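Local coordinates for protein post-proline cleaving enzyme (Rickettsia typhi, PDB 4HVT) that probably cleaves short peptides on the carboxyl side of proline as a serine-type oligopeptidase of the prolyl oligopeptidase family, at residues 191-194 with 195-199; 606-610 with 611-615; 658-661 with 662-666; 692-695 with 696-700. All coordinates share one frame; numbering follows the deposited sequence.

Interaction 1: residues 191-194 with 195-199; sequences TWIN and KDTII
Thr191 and Trp192 run antiparallel to Ile198 and Ile199 in a beta hairpin of the N-terminal propeller domain, and a classic beta bulge sits where the hairpin closes. The backbone bonds come first. Thr191 and Ile199 form a hydrogen-bonded pair, with Thr191 N to Ile199 O and Ile199 N to Thr191 O both 2.9 Å. Beyond the non-hydrogen-bonded pair Trp192 and Ile198, Ile193 and Asn194 both face Thr197: Ile193 N gives Thr197 O a bond of 2.8 Å, while Asn194 N adds a weak one to the same oxygen. A type I turn from Asn194 to Thr197 then reverses the chain.

Apolar contacts are found on both faces of the hairpin. Ile193 CB meets Thr197 CB at 3.7 Å, and Ile258 of the strand 257-263 packs against Ile193. On the other side, Ile198 CG2 comes obliquely to the indole, 3.9 Å from Trp192 CE3; the indole NE1 itself is held by Ser135 O, and Leu145 touches both side chains.

Charge gathers at the turn. Lys195 NZ bends back to Asp196 OD2, meeting it on the syn side in a salt bridge, and Arg223 takes the other carboxylate oxygen.

Asn194 supplies the side-chain clasp. Its CG lies between the backbone N and the carbonyl carbon (chi1 64°), which swings the amide over the turn. There OD1 accepts from Asp196 N at 2.9 Å, tilted slightly from the amide plane, and from Thr197 OG1 at 2.8 Å, well above that plane.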
# COMPACT_ATOMS: atom_id res chain seq x y z
N THR A 191 -8.49 9.29 16.54
CA THR A 191 -7.51 9.04 17.57
C THR A 191 -8.16 9.32 18.93
O THR A 191 -8.76 10.33 19.14
CB THR A 191 -6.26 9.91 17.36
OG1 THR A 191 -5.63 9.51 16.14
CG2 THR A 191 -5.24 9.74 18.53
N TRP A 192 -8.04 8.34 19.85
CA TRP A 192 -8.55 8.58 21.20
C TRP A 192 -7.68 9.62 21.96
O TRP A 192 -6.45 9.56 21.91
CB TRP A 192 -8.57 7.30 22.02
CG TRP A 192 -9.53 6.26 21.61
CD1 TRP A 192 -9.28 5.23 20.78
CD2 TRP A 192 -10.90 6.13 22.01
NE1 TRP A 192 -10.36 4.42 20.66
CE2 TRP A 192 -11.39 4.97 21.37
CE3 TRP A 192 -11.76 6.88 22.80
CZ2 TRP A 192 -12.68 4.53 21.53
CZ3 TRP A 192 -13.06 6.43 22.96
CH2 TRP A 192 -13.49 5.24 22.34
N ILE A 193 -8.32 10.55 22.67
CA ILE A 193 -7.69 11.55 23.58
C ILE A 193 -7.81 10.95 25.02
O ILE A 193 -6.82 10.90 25.85
CB ILE A 193 -8.39 12.96 23.41
CG1 ILE A 193 -8.14 13.65 22.04
CG2 ILE A 193 -8.01 13.99 24.46
CD1 ILE A 193 -6.68 13.79 21.64
N ASN A 194 -9.03 10.56 25.36
CA ASN A 194 -9.30 9.91 26.61
C ASN A 194 -10.56 9.06 26.41
O ASN A 194 -11.06 8.99 25.30
CB ASN A 194 -9.35 10.89 27.80
CG ASN A 194 -10.47 11.92 27.74
OD1 ASN A 194 -11.57 11.64 27.26
ND2 ASN A 194 -10.21 13.15 28.25
N LYS A 195 -11.11 8.47 27.46
CA LYS A 195 -12.21 7.57 27.24
C LYS A 195 -13.48 8.25 26.70
O LYS A 195 -14.37 7.56 26.16
CB LYS A 195 -12.55 6.79 28.50
CG LYS A 195 -13.10 7.62 29.62
CD LYS A 195 -13.27 6.74 30.85
CE LYS A 195 -13.80 7.55 31.99
NZ LYS A 195 -15.10 8.25 31.78
N ASP A 196 -13.51 9.58 26.79
CA ASP A 196 -14.66 10.39 26.39
C ASP A 196 -14.35 11.48 25.37
O ASP A 196 -15.17 12.39 25.17
CB ASP A 196 -15.33 11.04 27.61
CG ASP A 196 -15.84 10.01 28.61
OD1 ASP A 196 -16.47 9.03 28.18
OD2 ASP A 196 -15.61 10.19 29.86
N THR A 197 -13.22 11.35 24.65
CA THR A 197 -12.82 12.40 23.74
C THR A 197 -11.99 11.84 22.61
O THR A 197 -11.12 10.97 22.84
CB THR A 197 -11.93 13.43 24.49
OG1 THR A 197 -12.55 13.77 25.73
CG2 THR A 197 -11.76 14.68 23.66
N ILE A 198 -12.32 12.22 21.39
CA ILE A 198 -11.49 11.85 20.23
C ILE A 198 -11.07 13.08 19.43
O ILE A 198 -11.69 14.17 19.52
CB ILE A 198 -12.23 10.81 19.30
CG1 ILE A 198 -13.47 11.43 18.64
CG2 ILE A 198 -12.63 9.58 20.11
CD1 ILE A 198 -14.10 10.65 17.50
N ILE A 199 -10.03 12.91 18.64
CA ILE A 199 -9.66 13.89 17.65
C ILE A 199 -9.67 13.21 16.27
O ILE A 199 -9.30 12.06 16.11
CB ILE A 199 -8.29 14.53 18.01
CG1 ILE A 199 -7.93 15.61 17.02
CG2 ILE A 199 -7.15 13.51 18.06
CD1 ILE A 199 -6.70 16.38 17.46

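Interaction 2: residues 606-610 with 611-615; sequences SWVTE and YGDPE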
# COMPACT_ATOMS: atom_id res chain seq x y z
N SER A 606 -2.24 15.81 -5.53
CA SER A 606 -1.26 15.33 -4.54
C SER A 606 0.10 14.92 -5.12
O SER A 606 1.08 14.86 -4.43
CB SER A 606 -1.90 14.32 -3.64
OG SER A 606 -2.15 13.21 -4.30
N TRP A 607 0.16 14.66 -6.42
CA TRP A 607 1.35 14.10 -7.05
C TRP A 607 2.11 15.03 -7.98
O TRP A 607 2.97 14.55 -8.72
CB TRP A 607 0.98 12.82 -7.78
CG TRP A 607 0.17 11.87 -6.92
CD1 TRP A 607 0.51 11.39 -5.67
CD2 TRP A 607 -1.13 11.31 -7.24
NE1 TRP A 607 -0.48 10.56 -5.22
CE2 TRP A 607 -1.51 10.54 -6.12
CE3 TRP A 607 -2.01 11.42 -8.34
CZ2 TRP A 607 -2.71 9.86 -6.05
CZ3 TRP A 607 -3.25 10.76 -8.28
CH2 TRP A 607 -3.57 9.94 -7.11
N VAL A 608 1.88 16.32 -7.88
CA VAL A 608 2.61 17.24 -8.70
C VAL A 608 4.13 17.12 -8.49
O VAL A 608 4.91 17.31 -9.41
CB VAL A 608 2.11 18.68 -8.45
CG1 VAL A 608 3.04 19.63 -9.17
CG2 VAL A 608 0.68 18.82 -8.96
N THR A 609 4.58 16.85 -7.26
CA THR A 609 6.01 16.72 -7.01
C THR A 609 6.56 15.39 -7.47
O THR A 609 7.79 15.25 -7.55
CB THR A 609 6.34 16.94 -5.50
OG1 THR A 609 5.57 16.02 -4.71
CG2 THR A 609 6.05 18.36 -5.10
N GLU A 610 5.70 14.42 -7.79
CA GLU A 610 6.13 13.15 -8.35
C GLU A 610 6.28 13.23 -9.87
O GLU A 610 7.20 12.66 -10.40
CB GLU A 610 5.22 11.98 -7.96
CG GLU A 610 5.75 10.63 -8.39
CD GLU A 610 6.96 10.12 -7.65
OE1 GLU A 610 7.38 10.83 -6.69
OE2 GLU A 610 7.48 9.00 -8.02
N TYR A 611 5.37 13.90 -10.56
CA TYR A 611 5.32 13.82 -12.01
C TYR A 611 5.70 15.12 -12.72
O TYR A 611 5.98 15.11 -13.91
CB TYR A 611 3.93 13.39 -12.45
CG TYR A 611 3.48 12.03 -11.93
CD1 TYR A 611 4.13 10.84 -12.33
CD2 TYR A 611 2.41 11.93 -11.08
CE1 TYR A 611 3.73 9.60 -11.82
CE2 TYR A 611 2.00 10.70 -10.58
CZ TYR A 611 2.65 9.55 -10.98
OH TYR A 611 2.22 8.34 -10.46
N GLY A 612 5.80 16.20 -11.97
CA GLY A 612 5.91 17.55 -12.58
C GLY A 612 4.53 18.11 -12.85
O GLY A 612 3.55 17.37 -12.92
N ASP A 613 4.47 19.44 -13.00
CA ASP A 613 3.25 20.18 -13.22
C ASP A 613 2.98 20.38 -14.73
O ASP A 613 3.66 21.14 -15.37
CB ASP A 613 3.35 21.52 -12.51
CG ASP A 613 2.07 22.24 -12.47
OD1 ASP A 613 1.12 21.91 -13.23
OD2 ASP A 613 1.96 23.16 -11.66
N PRO A 614 1.96 19.71 -15.28
CA PRO A 614 1.64 19.94 -16.71
C PRO A 614 1.29 21.38 -17.12
O PRO A 614 1.21 21.64 -18.35
CB PRO A 614 0.43 19.01 -16.97
CG PRO A 614 0.11 18.29 -15.69
CD PRO A 614 0.98 18.83 -14.59
N GLU A 615 1.10 22.29 -16.18
CA GLU A 615 0.88 23.67 -16.51
C GLU A 615 2.18 24.52 -16.41
O GLU A 615 2.13 25.72 -16.54
CB GLU A 615 -0.28 24.23 -15.68
CG GLU A 615 -1.60 23.57 -16.04
CD GLU A 615 -2.79 24.15 -15.33
OE1 GLU A 615 -2.75 24.24 -14.10
OE2 GLU A 615 -3.75 24.61 -16.01
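The short helix that begins after Trp607 and runs out at Gly612 is part of the peptidase domain, an alpha/beta-hydrolase fold, and its single turn is closed by Trp607 and Tyr611. Trp607 occupies the N-cap position. Its carbonyl oxygen takes two backbone donors, Glu610 N at 2.9 Å and Tyr611 N at 3.1 Å. One residue on, Gly612 N reaches Val608 O at 2.9 Å, though the bond is bent to 131° at the hydrogen. Gly612 has positive phi, a conformation in which a side chain would collide with the carbonyl oxygen of Tyr611, and here the chain leaves the helix.

The Tyr611 ring takes contacts from two residues of the turn. Trp607 CB comes within 3.7 Å of Tyr611 CE2, while the end of the tryptophan side chain leads away from Tyr611 and lies near, without touching, a probable Ser-His-Asp triad. Glu610 CG lies over one face of the phenol ring, 4.1 Å from its centroid and only 8° off the normal, a clear CH-pi contact. A bend at chi2 (71°) leads the carboxylate away from the ring, and the two planes are nearly perpendicular. Glu610 is then gripped by Arg535 through a salt bridge and by His527 and Tyr267 through hydrogen bonds, and Tyr611 OH is bonded to Asn567 OD1.

Val608 CG1, from the helix, packs alongside Asp613 CB, from the loop after it, at 3.9 Å, the two side chains pointing the same way. Asp613 also makes a salt bridge to Lys599, and it closes an Asx turn: its OD1 receives Glu615 N at 3.0 Å from above the carboxylate plane.

Interaction 3: residues 658-661 with 662-666; sequences RIFE and YVLAQ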
# COMPACT_ATOMS: atom_id res chain seq x y z
N ARG A 658 -10.63 4.53 -18.66
CA ARG A 658 -11.68 4.73 -19.63
C ARG A 658 -11.13 5.39 -20.89
O ARG A 658 -11.37 4.89 -21.99
CB ARG A 658 -12.76 5.62 -19.07
CG ARG A 658 -13.72 4.93 -18.17
CD ARG A 658 -14.48 5.94 -17.35
NE ARG A 658 -15.50 5.36 -16.51
CZ ARG A 658 -16.38 6.07 -15.80
NH1 ARG A 658 -16.40 7.40 -15.86
NH2 ARG A 658 -17.26 5.43 -15.05
N ILE A 659 -10.41 6.50 -20.75
CA ILE A 659 -9.83 7.17 -21.96
C ILE A 659 -8.82 6.34 -22.78
O ILE A 659 -8.80 6.39 -24.07
CB ILE A 659 -9.29 8.61 -21.63
CG1 ILE A 659 -9.02 9.39 -22.90
CG2 ILE A 659 -8.00 8.65 -20.77
CD1 ILE A 659 -10.26 9.68 -23.70
N PHE A 660 -7.99 5.55 -22.06
CA PHE A 660 -7.06 4.70 -22.73
C PHE A 660 -7.84 3.66 -23.57
O PHE A 660 -7.49 3.43 -24.67
CB PHE A 660 -6.20 4.02 -21.72
CG PHE A 660 -4.97 3.37 -22.26
CD1 PHE A 660 -4.16 4.01 -23.18
CD2 PHE A 660 -4.53 2.18 -21.68
CE1 PHE A 660 -3.02 3.42 -23.64
CE2 PHE A 660 -3.38 1.60 -22.12
CZ PHE A 660 -2.61 2.25 -23.10
N GLU A 661 -8.84 3.02 -22.96
CA GLU A 661 -9.73 2.07 -23.70
C GLU A 661 -10.40 2.77 -24.89
O GLU A 661 -10.46 2.25 -26.00
CB GLU A 661 -10.80 1.54 -22.77
CG GLU A 661 -11.95 0.73 -23.35
CD GLU A 661 -11.51 -0.55 -24.07
OE1 GLU A 661 -10.30 -0.90 -24.15
OE2 GLU A 661 -12.41 -1.21 -24.64
N TYR A 662 -10.92 3.96 -24.64
CA TYR A 662 -11.66 4.66 -25.69
C TYR A 662 -10.78 4.94 -26.90
O TYR A 662 -11.21 4.70 -28.05
CB TYR A 662 -12.29 5.94 -25.15
CG TYR A 662 -13.16 6.67 -26.19
CD1 TYR A 662 -12.61 7.54 -27.09
CD2 TYR A 662 -14.52 6.49 -26.17
CE1 TYR A 662 -13.41 8.20 -28.02
CE2 TYR A 662 -15.33 7.10 -27.08
CZ TYR A 662 -14.78 7.96 -27.99
OH TYR A 662 -15.63 8.56 -28.85
N VAL A 663 -9.56 5.42 -26.66
CA VAL A 663 -8.65 5.72 -27.76
C VAL A 663 -8.10 4.45 -28.41
O VAL A 663 -8.06 4.34 -29.63
CB VAL A 663 -7.51 6.67 -27.34
CG1 VAL A 663 -6.67 7.04 -28.56
CG2 VAL A 663 -8.11 7.90 -26.71
N LEU A 664 -7.69 3.46 -27.60
CA LEU A 664 -7.09 2.26 -28.15
C LEU A 664 -8.12 1.45 -28.91
O LEU A 664 -7.80 0.83 -29.95
CB LEU A 664 -6.47 1.39 -27.04
CG LEU A 664 -4.97 1.53 -26.83
CD1 LEU A 664 -4.58 0.59 -25.68
CD2 LEU A 664 -4.20 1.14 -28.07
N ALA A 665 -9.34 1.41 -28.40
CA ALA A 665 -10.45 0.73 -29.12
C ALA A 665 -10.44 1.08 -30.59
O ALA A 665 -10.85 0.24 -31.42
CB ALA A 665 -11.80 1.12 -28.54
N GLN A 666 -10.02 2.30 -30.92
CA GLN A 666 -10.03 2.77 -32.30
C GLN A 666 -8.84 2.39 -33.17
O GLN A 666 -8.76 2.82 -34.31
CB GLN A 666 -10.19 4.29 -32.32
CG GLN A 666 -11.42 4.71 -31.56
CD GLN A 666 -11.65 6.18 -31.59
OE1 GLN A 666 -10.86 6.95 -31.04
NE2 GLN A 666 -12.77 6.59 -32.19
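Arg658 O accepts Tyr662 N at 2.8 Å, in the carbonyl plane, and the next three residues repeat this i to i+4 pattern. Val663 N goes to Ile659 O and Leu664 N to Phe660 O, both with the donor moderately tilted from the carbonyl plane, and Ala665 N reaches Glu661 O at 2.8 Å. These bonds carry the helix 655-664, the connection of a beta-alpha-beta unit between strands 640-646 and 672-677.

On the side of the helix that meets the sheet, Phe660 and Leu664 lie side by side. Leu664 CD1 sits over one face of the phenyl ring, 3.8 Å from its centroid and 18° off the normal, displaced toward CZ, which it approaches to 3.6 Å. With Phe660 CG anti to the backbone N (chi1 -165°), the ring projects out from the helix, and Leu664 CD1 turns back to meet it. Ile643 touches Phe660 and Val641 touches Leu664, both from strand 640-646. A looser apolar pair one step round the helix joins Ile659 CD1 to Val663 CG2 at 4.1 Å.

The charged ends are buried and satisfied by the rest of the chain. Arg658 pairs with Glu676 and donates to the carbonyls of Leu27, Glu29 and Ala30, whereas Glu661 has a salt bridge to Arg42 and a hydrogen bond with Thr672 OG1. Apolar side chains of the helix thus face the sheet, while its buried charges are matched by partners that include the N-terminal region.

Interaction 4: residues 692-695 with 696-700; sequences ANYF and INLYT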
# COMPACT_ATOMS: atom_id res chain seq x y z
N ALA A 692 -11.51 -12.24 -6.23
CA ALA A 692 -11.36 -13.54 -6.86
C ALA A 692 -11.71 -13.47 -8.36
O ALA A 692 -10.93 -13.94 -9.21
CB ALA A 692 -12.21 -14.57 -6.15
N ASN A 693 -12.83 -12.84 -8.67
CA ASN A 693 -13.24 -12.71 -10.07
C ASN A 693 -12.25 -11.86 -10.88
O ASN A 693 -11.96 -12.17 -12.03
CB ASN A 693 -14.66 -12.17 -10.11
CG ASN A 693 -15.23 -12.13 -11.52
OD1 ASN A 693 -15.55 -13.15 -12.12
ND2 ASN A 693 -15.31 -10.95 -12.07
N TYR A 694 -11.75 -10.77 -10.28
CA TYR A 694 -10.73 -9.94 -10.91
C TYR A 694 -9.48 -10.74 -11.31
O TYR A 694 -9.01 -10.68 -12.45
CB TYR A 694 -10.38 -8.82 -9.93
CG TYR A 694 -9.39 -7.84 -10.43
CD1 TYR A 694 -8.03 -8.07 -10.34
CD2 TYR A 694 -9.82 -6.65 -11.06
CE1 TYR A 694 -7.12 -7.15 -10.81
CE2 TYR A 694 -8.92 -5.70 -11.47
CZ TYR A 694 -7.59 -5.96 -11.41
OH TYR A 694 -6.68 -5.06 -11.82
N PHE A 695 -8.97 -11.55 -10.38
CA PHE A 695 -7.78 -12.35 -10.67
C PHE A 695 -8.00 -13.54 -11.61
O PHE A 695 -7.11 -13.91 -12.35
CB PHE A 695 -7.08 -12.77 -9.38
CG PHE A 695 -6.36 -11.62 -8.75
CD1 PHE A 695 -5.31 -10.98 -9.45
CD2 PHE A 695 -6.83 -11.06 -7.60
CE1 PHE A 695 -4.65 -9.90 -8.93
CE2 PHE A 695 -6.15 -9.99 -7.04
CZ PHE A 695 -5.09 -9.39 -7.71
N ILE A 696 -9.19 -14.09 -11.61
CA ILE A 696 -9.55 -15.07 -12.64
C ILE A 696 -9.51 -14.43 -14.03
O ILE A 696 -9.02 -15.03 -14.99
CB ILE A 696 -10.94 -15.70 -12.39
CG1 ILE A 696 -10.94 -16.56 -11.11
CG2 ILE A 696 -11.42 -16.50 -13.58
CD1 ILE A 696 -12.34 -16.64 -10.52
N ASN A 697 -10.08 -13.23 -14.15
CA ASN A 697 -10.07 -12.52 -15.43
C ASN A 697 -8.65 -12.18 -15.86
O ASN A 697 -8.25 -12.44 -17.03
CB ASN A 697 -10.90 -11.29 -15.32
CG ASN A 697 -12.39 -11.59 -15.33
OD1 ASN A 697 -12.83 -12.61 -15.89
ND2 ASN A 697 -13.20 -10.67 -14.74
N LEU A 698 -7.87 -11.67 -14.91
CA LEU A 698 -6.51 -11.26 -15.20
C LEU A 698 -5.61 -12.43 -15.62
O LEU A 698 -4.84 -12.32 -16.60
CB LEU A 698 -5.92 -10.51 -13.99
CG LEU A 698 -4.57 -9.85 -14.29
CD1 LEU A 698 -4.43 -8.47 -13.73
CD2 LEU A 698 -3.49 -10.80 -13.79
N TYR A 699 -5.68 -13.51 -14.86
CA TYR A 699 -4.83 -14.70 -15.14
C TYR A 699 -5.32 -15.48 -16.36
O TYR A 699 -4.49 -16.04 -17.05
CB TYR A 699 -4.57 -15.56 -13.89
CG TYR A 699 -3.49 -14.95 -13.07
CD1 TYR A 699 -2.15 -15.07 -13.45
CD2 TYR A 699 -3.78 -14.27 -11.92
CE1 TYR A 699 -1.15 -14.49 -12.71
CE2 TYR A 699 -2.78 -13.67 -11.19
CZ TYR A 699 -1.48 -13.79 -11.57
OH TYR A 699 -0.49 -13.19 -10.82
N THR A 700 -6.61 -15.42 -16.67
CA THR A 700 -7.10 -16.03 -17.89
C THR A 700 -6.52 -15.24 -19.06
O THR A 700 -6.00 -15.85 -20.00
CB THR A 700 -8.64 -16.11 -17.92
OG1 THR A 700 -9.10 -16.89 -16.80
CG2 THR A 700 -9.12 -16.74 -19.24
O HOH W 1 -15.24 -13.78 -14.90
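Asn693 and Asn697, one helical turn apart, share a water: it donates to Asn693 OD1 and to Asn697 OD1, each at 2.9 Å. Their amide planes stand 79° apart, and the two ND2 atoms, 3.4 Å from each other, are both donors and do not bond mutually. Instead each gives a hydrogen bond to Glu47 OE2, so one carboxylate oxygen takes up both amides.

Backbone acceptors are filled in the regular way. Ala692 O takes Ile696 N, Asn693 O takes Asn697 N, Tyr694 O takes Leu698 N and Phe695 O takes Tyr699 N. All lie on the helix 688-706 of the alpha/beta-hydrolase domain, which packs with Leu698 against strand 585-589 and with Tyr699 against helix 498-505. Ile696 O has two donors, Thr700 N at 3.0 Å and Thr700 OG1 at 2.6 Å, arriving from opposite faces of its plane.

Apolar contacts between the aromatic side chains and their neighbours are at van der Waals distance: Phe695 CD1 lies 4.1 Å from Tyr699 CE2, the two side chains side by side, and Tyr694 CE1 is 4.2 Å from Leu698 CD1. Tyr694 OH is hydrogen-bonded to Glu589 OE1 and Thr644 OG1.

Going from the N terminus, interaction 1 comes first and closes a tight hairpin in the propeller, joining strands 190-192 and 197-200. The other three all fall in the peptidase domain: interaction 2 closes the turn of a short helix and its exit, interaction 3 spans a turn of helix 655-664, and interaction 4 a turn of helix 688-706. Each is local, and they follow in series, with none nested or crossing. Interaction 1 lies across the chain's centre from interactions 3 and 4, its centre about 49 Å from that of interaction 3. Interactions 3 and 4 are nearest neighbours, with centres about 21 Å apart, yet they do not touch.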